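Local coordinates for activator of Hsp90 ATPase homologue 1/2-like C-terminal domain-containing protein (Rhodobacter sphaeroides, PDB 3PU2), which is of unknown function but belongs to the AHA1 family of the SRPBCC superfamily and is a putative activator of the Hsp90 ATPase, at residues R19-T24 / R148-M153; G60-V65 / G78-A83; H91-D96 / T104-Q109. One frame throughout, in Å; residues are numbered along the deposited sequence.

Contact 1 (R19-T24 / R148-M153)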
loop_
_atom_site.group_PDB
_atom_site.type_symbol
_atom_site.label_atom_id
_atom_site.label_comp_id
_atom_site.label_asym_id
_atom_site.label_seq_id
_atom_site.Cartn_x
_atom_site.Cartn_y
_atom_site.Cartn_z
ATOM N N ARG A 19 6.181 -9.592 -0.122
ATOM C CA ARG A 19 7.403 -9.099 0.483
ATOM C C ARG A 19 7.523 -9.534 1.940
ATOM O O ARG A 19 6.546 -9.527 2.683
ATOM C CB ARG A 19 7.425 -7.572 0.377
ATOM C CG ARG A 19 8.494 -6.865 1.203
ATOM C CD ARG A 19 9.822 -6.669 0.466
ATOM N NE ARG A 19 10.407 -5.391 0.862
ATOM C CZ ARG A 19 11.550 -5.232 1.514
ATOM N NH1 ARG A 19 12.284 -6.281 1.861
ATOM N NH2 ARG A 19 11.952 -4.009 1.825
ATOM N N HIS A 20 8.729 -9.916 2.343
ATOM C CA HIS A 20 8.980 -10.346 3.710
ATOM C C HIS A 20 9.304 -9.137 4.582
ATOM O O HIS A 20 9.887 -8.160 4.120
ATOM C CB HIS A 20 10.152 -11.319 3.739
ATOM C CG HIS A 20 10.435 -11.878 5.096
ATOM N ND1 HIS A 20 9.594 -12.771 5.722
ATOM C CD2 HIS A 20 11.464 -11.665 5.950
ATOM C CE1 HIS A 20 10.094 -13.087 6.904
ATOM N NE2 HIS A 20 11.227 -12.430 7.066
ATOM N N PHE A 21 8.927 -9.209 5.848
ATOM C CA PHE A 21 9.160 -8.122 6.782
ATOM C C PHE A 21 9.525 -8.739 8.122
ATOM O O PHE A 21 8.869 -9.674 8.581
ATOM C CB PHE A 21 7.891 -7.261 6.947
ATOM C CG PHE A 21 7.655 -6.277 5.827
ATOM C CD1 PHE A 21 8.442 -5.134 5.705
ATOM C CD2 PHE A 21 6.665 -6.503 4.881
ATOM C CE1 PHE A 21 8.247 -4.234 4.653
ATOM C CE2 PHE A 21 6.467 -5.611 3.827
ATOM C CZ PHE A 21 7.261 -4.478 3.717
ATOM N N ALA A 22 10.564 -8.203 8.753
ATOM C CA ALA A 22 11.019 -8.707 10.037
ATOM C C ALA A 22 10.230 -8.106 11.195
ATOM O O ALA A 22 10.714 -7.204 11.875
ATOM C CB ALA A 22 12.505 -8.410 10.207
ATOM N N ALA A 23 9.019 -8.609 11.418
ATOM C CA ALA A 23 8.176 -8.116 12.502
ATOM C C ALA A 23 6.915 -8.959 12.637
ATOM O O ALA A 23 6.492 -9.609 11.689
ATOM C CB ALA A 23 7.808 -6.666 12.255
ATOM N N THR A 24 6.314 -8.956 13.820
ATOM C CA THR A 24 5.102 -9.733 14.040
ATOM C C THR A 24 3.962 -9.049 13.302
ATOM O O THR A 24 3.870 -7.822 13.286
ATOM C CB THR A 24 4.739 -9.808 15.530
ATOM O OG1 THR A 24 4.247 -8.537 15.968
ATOM C CG2 THR A 24 5.960 -10.178 16.353
ATOM N N ARG A 148 11.446 -0.467 1.686
ATOM C CA ARG A 148 12.788 -0.286 2.219
ATOM C C ARG A 148 12.666 0.699 3.387
ATOM O O ARG A 148 13.241 0.500 4.447
ATOM C CB ARG A 148 13.716 0.264 1.136
ATOM C CG ARG A 148 15.190 0.037 1.413
ATOM C CD ARG A 148 16.043 0.298 0.177
ATOM N NE ARG A 148 15.813 -0.681 -0.886
ATOM C CZ ARG A 148 15.049 -0.470 -1.954
ATOM N NH1 ARG A 148 14.433 0.693 -2.114
ATOM N NH2 ARG A 148 14.913 -1.424 -2.867
ATOM N N HIS A 149 11.895 1.760 3.186
ATOM C CA HIS A 149 11.664 2.743 4.239
ATOM C C HIS A 149 11.068 2.052 5.459
ATOM O O HIS A 149 11.468 2.318 6.595
ATOM C CB HIS A 149 10.671 3.801 3.771
ATOM C CG HIS A 149 11.193 4.686 2.693
ATOM N ND1 HIS A 149 10.365 5.345 1.811
ATOM C CD2 HIS A 149 12.455 5.057 2.375
ATOM C CE1 HIS A 149 11.094 6.083 0.997
ATOM N NE2 HIS A 149 12.365 5.927 1.318
ATOM N N LEU A 150 10.090 1.182 5.198
ATOM C CA LEU A 150 9.393 0.453 6.243
ATOM C C LEU A 150 10.343 -0.446 7.013
ATOM O O LEU A 150 10.221 -0.596 8.235
ATOM C CB LEU A 150 8.247 -0.363 5.642
ATOM C CG LEU A 150 7.347 -1.137 6.613
ATOM C CD1 LEU A 150 6.951 -0.246 7.787
ATOM C CD2 LEU A 150 6.121 -1.653 5.871
ATOM N N ASP A 151 11.299 -1.037 6.298
ATOM C CA ASP A 151 12.276 -1.903 6.947
ATOM C C ASP A 151 13.031 -1.120 8.022
ATOM O O ASP A 151 13.109 -1.555 9.175
ATOM C CB ASP A 151 13.284 -2.458 5.933
ATOM C CG ASP A 151 12.798 -3.726 5.245
ATOM O OD1 ASP A 151 12.053 -4.506 5.879
ATOM O OD2 ASP A 151 13.186 -3.954 4.076
ATOM N N VAL A 152 13.572 0.034 7.635
ATOM C CA VAL A 152 14.339 0.889 8.542
ATOM C C VAL A 152 13.552 1.345 9.764
ATOM O O VAL A 152 14.106 1.486 10.859
ATOM C CB VAL A 152 14.864 2.156 7.806
ATOM C CG1 VAL A 152 15.746 2.978 8.725
ATOM C CG2 VAL A 152 15.642 1.751 6.577
HETATM N N MSE A 153 12.261 1.582 9.571
HETATM C CA MSE A 153 11.415 2.037 10.653
HETATM C C MSE A 153 11.149 0.890 11.620
HETATM O O MSE A 153 11.226 1.066 12.838
HETATM C CB MSE A 153 10.107 2.586 10.097
HETATM C CG MSE A 153 9.265 3.314 11.115
HETATM SE SE MSE A 153 7.424 3.359 10.563
HETATM C CE MSE A 153 6.932 1.604 11.165
#
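In the helix-grip fold of the Bet v 1-like clan a long C-terminal helix lies against a curved antiparallel sheet, and here R19 and F21 of strand 14-21 meet D151 and L150 of helix 139-156. The short axes of strand and helix run nearly the same way, 13° apart, with a closest approach of 10.0 Å, a gap that side chains must bridge. R19 and D151 do so tip to tip: R19 NH2 donates to D151 OD2 at 2.6 Å in a salt bridge. The bond is bent, 131° at the hydrogen, and NH2 meets OD2 from above the carboxylate plane, which stands almost perpendicular to the guanidinium. Arginine suits this place because its long chain, bent at chi2 and chi3, spans the gap near the partly exposed margin. A weak, long ion pair also links R19 to E144.

Deeper in, the buried F21 supplies a broad apolar surface. Its CE1 lies 3.6 Å from L150 CD2, the two side chains crossing at about a right angle, and D151 OD1 is 3.7 Å from F21 CD1, approaching the ring obliquely. The ring also packs edge-to-face with Y147, and L28 of helix 25-33 touches both F21 and L150. The result is an apolar interior edged by an ion pair, where the C-terminal helix packs on the sheet as in the helix-grip fold.

Contact 2 (G60-V65 / G78-A83)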
loop_
_atom_site.group_PDB
_atom_site.type_symbol
_atom_site.label_atom_id
_atom_site.label_comp_id
_atom_site.label_asym_id
_atom_site.label_seq_id
_atom_site.Cartn_x
_atom_site.Cartn_y
_atom_site.Cartn_z
ATOM N N GLY A 60 -14.755 2.436 6.697
ATOM C CA GLY A 60 -13.739 3.434 6.972
ATOM C C GLY A 60 -13.316 4.283 5.791
ATOM O O GLY A 60 -13.384 3.861 4.638
ATOM N N LEU A 61 -12.872 5.494 6.098
ATOM C CA LEU A 61 -12.413 6.424 5.086
ATOM C C LEU A 61 -10.897 6.363 4.973
ATOM O O LEU A 61 -10.195 6.154 5.956
ATOM C CB LEU A 61 -12.843 7.857 5.432
ATOM C CG LEU A 61 -12.328 8.990 4.527
ATOM C CD1 LEU A 61 -12.508 8.631 3.053
ATOM C CD2 LEU A 61 -13.064 10.284 4.855
ATOM N N ILE A 62 -10.415 6.525 3.750
ATOM C CA ILE A 62 -8.998 6.534 3.450
ATOM C C ILE A 62 -8.773 7.787 2.626
ATOM O O ILE A 62 -9.386 7.958 1.571
ATOM C CB ILE A 62 -8.576 5.317 2.597
ATOM C CG1 ILE A 62 -8.434 4.075 3.470
ATOM C CG2 ILE A 62 -7.259 5.603 1.905
ATOM C CD1 ILE A 62 -8.132 2.833 2.667
ATOM N N ARG A 63 -7.906 8.664 3.114
ATOM C CA ARG A 63 -7.592 9.897 2.402
ATOM C C ARG A 63 -6.096 10.150 2.556
ATOM O O ARG A 63 -5.608 10.270 3.676
ATOM C CB ARG A 63 -8.417 11.054 2.984
ATOM C CG ARG A 63 -8.135 12.427 2.383
ATOM C CD ARG A 63 -8.128 12.389 0.861
ATOM N NE ARG A 63 -7.815 13.699 0.283
ATOM C CZ ARG A 63 -7.601 13.920 -1.014
ATOM N NH1 ARG A 63 -7.659 12.918 -1.887
ATOM N NH2 ARG A 63 -7.331 15.147 -1.440
ATOM N N GLN A 64 -5.370 10.204 1.439
ATOM C CA GLN A 64 -3.919 10.426 1.467
ATOM C C GLN A 64 -3.482 11.519 0.502
ATOM O O GLN A 64 -3.974 11.598 -0.631
ATOM C CB GLN A 64 -3.184 9.121 1.135
ATOM C CG GLN A 64 -3.577 7.984 2.073
ATOM C CD GLN A 64 -2.884 6.657 1.778
ATOM O OE1 GLN A 64 -3.028 6.092 0.696
ATOM N NE2 GLN A 64 -2.148 6.151 2.756
ATOM N N VAL A 65 -2.567 12.369 0.960
ATOM C CA VAL A 65 -2.054 13.449 0.125
ATOM C C VAL A 65 -0.556 13.630 0.256
ATOM O O VAL A 65 -0.017 13.772 1.345
ATOM C CB VAL A 65 -2.716 14.836 0.447
ATOM C CG1 VAL A 65 -2.168 15.933 -0.508
ATOM C CG2 VAL A 65 -4.259 14.735 0.315
ATOM N N GLY A 78 -10.405 6.398 -0.771
ATOM C CA GLY A 78 -10.813 5.016 -0.871
ATOM C C GLY A 78 -11.681 4.724 0.324
ATOM O O GLY A 78 -11.848 5.564 1.218
ATOM N N ARG A 79 -12.228 3.520 0.350
ATOM C CA ARG A 79 -13.094 3.114 1.433
ATOM C C ARG A 79 -12.640 1.739 1.897
ATOM O O ARG A 79 -12.288 0.901 1.071
ATOM C CB ARG A 79 -14.528 3.036 0.906
ATOM C CG ARG A 79 -15.609 3.381 1.908
ATOM C CD ARG A 79 -15.363 4.746 2.524
ATOM N NE ARG A 79 -16.564 5.574 2.530
ATOM C CZ ARG A 79 -16.694 6.688 3.241
ATOM N NH1 ARG A 79 -15.697 7.106 4.012
ATOM N NH2 ARG A 79 -17.819 7.386 3.179
ATOM N N VAL A 80 -12.620 1.502 3.200
ATOM C CA VAL A 80 -12.276 0.175 3.677
ATOM C C VAL A 80 -13.529 -0.701 3.474
ATOM O O VAL A 80 -14.604 -0.358 3.960
ATOM C CB VAL A 80 -11.930 0.200 5.157
ATOM C CG1 VAL A 80 -11.614 -1.191 5.634
ATOM C CG2 VAL A 80 -10.756 1.107 5.391
ATOM N N ILE A 81 -13.391 -1.816 2.750
ATOM C CA ILE A 81 -14.505 -2.738 2.485
ATOM C C ILE A 81 -14.649 -3.762 3.596
ATOM O O ILE A 81 -15.752 -4.162 3.946
ATOM C CB ILE A 81 -14.303 -3.526 1.195
ATOM C CG1 ILE A 81 -14.008 -2.587 0.030
ATOM C CG2 ILE A 81 -15.538 -4.305 0.877
ATOM C CD1 ILE A 81 -14.995 -1.453 -0.119
ATOM N N LEU A 82 -13.521 -4.208 4.131
ATOM C CA LEU A 82 -13.532 -5.164 5.226
ATOM C C LEU A 82 -12.170 -5.187 5.911
ATOM O O LEU A 82 -11.146 -4.948 5.267
ATOM C CB LEU A 82 -13.917 -6.561 4.723
ATOM C CG LEU A 82 -12.886 -7.610 4.308
ATOM C CD1 LEU A 82 -11.894 -7.851 5.431
ATOM C CD2 LEU A 82 -13.623 -8.917 3.978
ATOM N N ALA A 83 -12.163 -5.488 7.209
ATOM C CA ALA A 83 -10.921 -5.508 7.978
ATOM C C ALA A 83 -10.888 -6.545 9.102
ATOM O O ALA A 83 -11.623 -6.446 10.100
ATOM C CB ALA A 83 -10.643 -4.110 8.550
#
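G60 and L61 face V80 and R79 across the beta hairpin formed by strands 61-67 and 73-84, part of the curved antiparallel sheet of this Bet v 1-like domain. The short strand segments are strongly twisted, their N-to-C directions 144° apart.

Three backbone hydrogen bonds set the pairing. I62 and G78 form a hydrogen-bonded pair, with I62 N donating to G78 O at 3.1 Å and G78 N returning a bond to I62 O at 3.0 Å; both are bent, and I62 N sits above the plane of the G78 carbonyl. L61 and R79 form the neighbouring non-hydrogen-bonded pair. Beyond them V80 N reaches G60 O at 2.9 Å in a straighter bond, 164° at the hydrogen. This oxygen also receives a CA-H...O contact from R79 CA.

Apolar packing lies on the face that carries I62, where V80 meets it. I62 CD1 meets V80 CG2 at 4.2 Å, the side chains crossing at about a right angle, while I62 CB rests near G78 O. Branched, apolar residues suit these buried strand positions; I62 also touches F54 of the adjoining strand 49-54 and reaches past strand 73-84 to H91 of strand 88-93. G60 has no side chain, and V80 CB and CG2 pack directly against its backbone.

The face of L61 and R79 is more exposed and joins an aliphatic chain to a charged one. R79, bent at chi2 and chi3, reaches across to the neighbouring strand, crossing L61 obliquely. R79 is poorly ordered, so its position is approximate; as modelled, NH1 lies 3.3 Å from L61 CB, with L61 CA at the edge of the guanidinium and in its plane.

Contact 3 (H91-D96 / T104-Q109)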
loop_
_atom_site.group_PDB
_atom_site.type_symbol
_atom_site.label_atom_id
_atom_site.label_comp_id
_atom_site.label_asym_id
_atom_site.label_seq_id
_atom_site.Cartn_x
_atom_site.Cartn_y
_atom_site.Cartn_z
ATOM N N HIS A 91 -9.668 -2.460 0.568
ATOM C CA HIS A 91 -10.205 -1.130 0.399
ATOM C C HIS A 91 -10.132 -0.769 -1.053
ATOM O O HIS A 91 -9.433 -1.418 -1.840
ATOM C CB HIS A 91 -9.433 -0.097 1.221
ATOM C CG HIS A 91 -8.027 0.138 0.756
ATOM N ND1 HIS A 91 -6.936 -0.468 1.343
ATOM C CD2 HIS A 91 -7.533 0.934 -0.223
ATOM C CE1 HIS A 91 -5.831 -0.054 0.747
ATOM N NE2 HIS A 91 -6.167 0.797 -0.206
ATOM N N SER A 92 -10.875 0.256 -1.418
ATOM C CA SER A 92 -10.860 0.714 -2.787
ATOM C C SER A 92 -9.872 1.879 -2.802
ATOM O O SER A 92 -9.565 2.436 -1.751
ATOM C CB SER A 92 -12.261 1.180 -3.180
ATOM O OG SER A 92 -12.782 2.081 -2.213
ATOM N N GLU A 93 -9.349 2.215 -3.976
ATOM C CA GLU A 93 -8.435 3.338 -4.106
ATOM C C GLU A 93 -8.803 4.063 -5.381
ATOM O O GLU A 93 -9.218 3.440 -6.361
ATOM C CB GLU A 93 -6.985 2.882 -4.221
ATOM C CG GLU A 93 -6.208 2.735 -2.930
ATOM C CD GLU A 93 -4.691 2.746 -3.174
ATOM O OE1 GLU A 93 -4.270 2.687 -4.354
ATOM O OE2 GLU A 93 -3.920 2.813 -2.187
ATOM N N LEU A 94 -8.661 5.380 -5.360
ATOM C CA LEU A 94 -8.931 6.196 -6.528
ATOM C C LEU A 94 -8.113 7.478 -6.460
ATOM O O LEU A 94 -8.359 8.323 -5.603
ATOM C CB LEU A 94 -10.414 6.545 -6.621
ATOM C CG LEU A 94 -10.745 7.410 -7.847
ATOM C CD1 LEU A 94 -10.360 6.692 -9.124
ATOM C CD2 LEU A 94 -12.230 7.703 -7.862
ATOM N N TYR A 95 -7.118 7.592 -7.345
ATOM C CA TYR A 95 -6.299 8.811 -7.394
ATOM C C TYR A 95 -7.002 9.803 -8.309
ATOM O O TYR A 95 -8.242 9.809 -8.398
ATOM C CB TYR A 95 -4.892 8.567 -7.989
ATOM C CG TYR A 95 -3.965 7.639 -7.258
ATOM C CD1 TYR A 95 -4.123 6.257 -7.341
ATOM C CD2 TYR A 95 -2.864 8.138 -6.565
ATOM C CE1 TYR A 95 -3.194 5.384 -6.753
ATOM C CE2 TYR A 95 -1.927 7.282 -5.973
ATOM C CZ TYR A 95 -2.094 5.905 -6.070
ATOM O OH TYR A 95 -1.175 5.044 -5.488
ATOM N N ASP A 96 -6.185 10.550 -9.061
ATOM C CA ASP A 96 -6.648 11.563 -10.006
ATOM C C ASP A 96 -5.706 11.723 -11.202
ATOM O O ASP A 96 -5.183 12.822 -11.415
ATOM C CB ASP A 96 -6.749 12.884 -9.276
ATOM C CG ASP A 96 -7.688 12.813 -8.103
ATOM O OD1 ASP A 96 -8.900 12.949 -8.340
ATOM O OD2 ASP A 96 -7.224 12.603 -6.958
ATOM N N THR A 104 -9.673 1.298 -8.130
ATOM C CA THR A 104 -9.028 -0.003 -7.955
ATOM C C THR A 104 -9.340 -0.639 -6.603
ATOM O O THR A 104 -9.645 0.059 -5.621
ATOM C CB THR A 104 -7.477 0.106 -8.076
ATOM O OG1 THR A 104 -6.964 0.940 -7.032
ATOM C CG2 THR A 104 -7.080 0.705 -9.419
ATOM N N LEU A 105 -9.261 -1.965 -6.543
ATOM C CA LEU A 105 -9.514 -2.665 -5.280
ATOM C C LEU A 105 -8.215 -3.324 -4.835
ATOM O O LEU A 105 -7.660 -4.169 -5.545
ATOM C CB LEU A 105 -10.589 -3.729 -5.446
ATOM C CG LEU A 105 -11.117 -4.273 -4.119
ATOM C CD1 LEU A 105 -12.274 -3.405 -3.638
ATOM C CD2 LEU A 105 -11.578 -5.709 -4.306
ATOM N N VAL A 106 -7.758 -2.944 -3.646
ATOM C CA VAL A 106 -6.506 -3.423 -3.088
ATOM C C VAL A 106 -6.675 -4.402 -1.950
ATOM O O VAL A 106 -7.365 -4.118 -0.979
ATOM C CB VAL A 106 -5.701 -2.245 -2.569
ATOM C CG1 VAL A 106 -4.356 -2.710 -2.112
ATOM C CG2 VAL A 106 -5.575 -1.196 -3.657
ATOM N N THR A 107 -6.002 -5.540 -2.052
ATOM C CA THR A 107 -6.103 -6.587 -1.041
ATOM C C THR A 107 -4.773 -6.868 -0.345
ATOM O O THR A 107 -3.781 -7.185 -0.987
ATOM C CB THR A 107 -6.602 -7.897 -1.696
ATOM O OG1 THR A 107 -7.685 -7.596 -2.589
ATOM C CG2 THR A 107 -7.069 -8.895 -0.639
ATOM N N LEU A 108 -4.763 -6.753 0.974
ATOM C CA LEU A 108 -3.560 -7.010 1.749
ATOM C C LEU A 108 -3.789 -8.207 2.650
ATOM O O LEU A 108 -4.719 -8.234 3.456
ATOM C CB LEU A 108 -3.197 -5.808 2.628
ATOM C CG LEU A 108 -3.066 -4.449 1.939
ATOM C CD1 LEU A 108 -3.075 -3.373 3.003
ATOM C CD2 LEU A 108 -1.801 -4.373 1.087
ATOM N N GLN A 109 -2.921 -9.191 2.521
ATOM C CA GLN A 109 -3.017 -10.391 3.331
ATOM C C GLN A 109 -1.698 -10.552 4.091
ATOM O O GLN A 109 -0.621 -10.540 3.490
ATOM C CB GLN A 109 -3.244 -11.596 2.415
ATOM C CG GLN A 109 -4.089 -12.720 2.994
ATOM C CD GLN A 109 -5.399 -12.888 2.237
ATOM O OE1 GLN A 109 -5.448 -12.738 1.013
ATOM N NE2 GLN A 109 -6.465 -13.211 2.961
#
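The H91 imidazole has V106 over one face and E93 CG at its edge, in the ring plane. V106 CB stands 4.1 Å from the ring centroid, only 23° off the normal, in a CH-pi contact displaced toward the NE2 and CE1 rim. The H91 and V106 side chains lie side by side and point the same way; H91 CG, between the backbone N and the carbonyl carbon (chi1 68°), is placed where the ring can lie beside V106. A compact, branched valine suits such close packing against a flat ring. E93 continues this face, its CG 4.0 Å from V106 CG2.

Beneath them the backbones pair in antiparallel register. V106 N donates to H91 O at 2.9 Å in a nearly linear bond, and H91 N answers to V106 O. At the other end E93 N bonds T104 O at 2.7 Å and T104 N bonds E93 O at 2.8 Å; T104 OG1 adds a weak bond to that same E93 oxygen. Between them S92 and L105 form the non-hydrogen-bonded pair, and S92 OG accepts from R79 N on the adjoining strand. This alternation is the regular register of an antiparallel beta hairpin, here within the helix-grip sheet.

From the N terminus, strand 14-21 supplies the first half of contact 1, whose partner in helix 139-156 comes only near the C terminus. The long loop it closes holds both other contacts. Contact 2 closes first, as the hairpin of strands 61-67 and 73-84; contact 3 follows in series, pairing strands 88-93 and 104-113. Strands 73-84 and 88-93 are sheet neighbours, so these two contacts touch: R79 O lies 2.9 Å from S92 N, a probable hydrogen bond. Contact 1 lies on the opposite side of the chain's centre from both, about 22 Å from contact 2 and 21 Å from contact 3 between centres, tying the terminal helix to the same sheet.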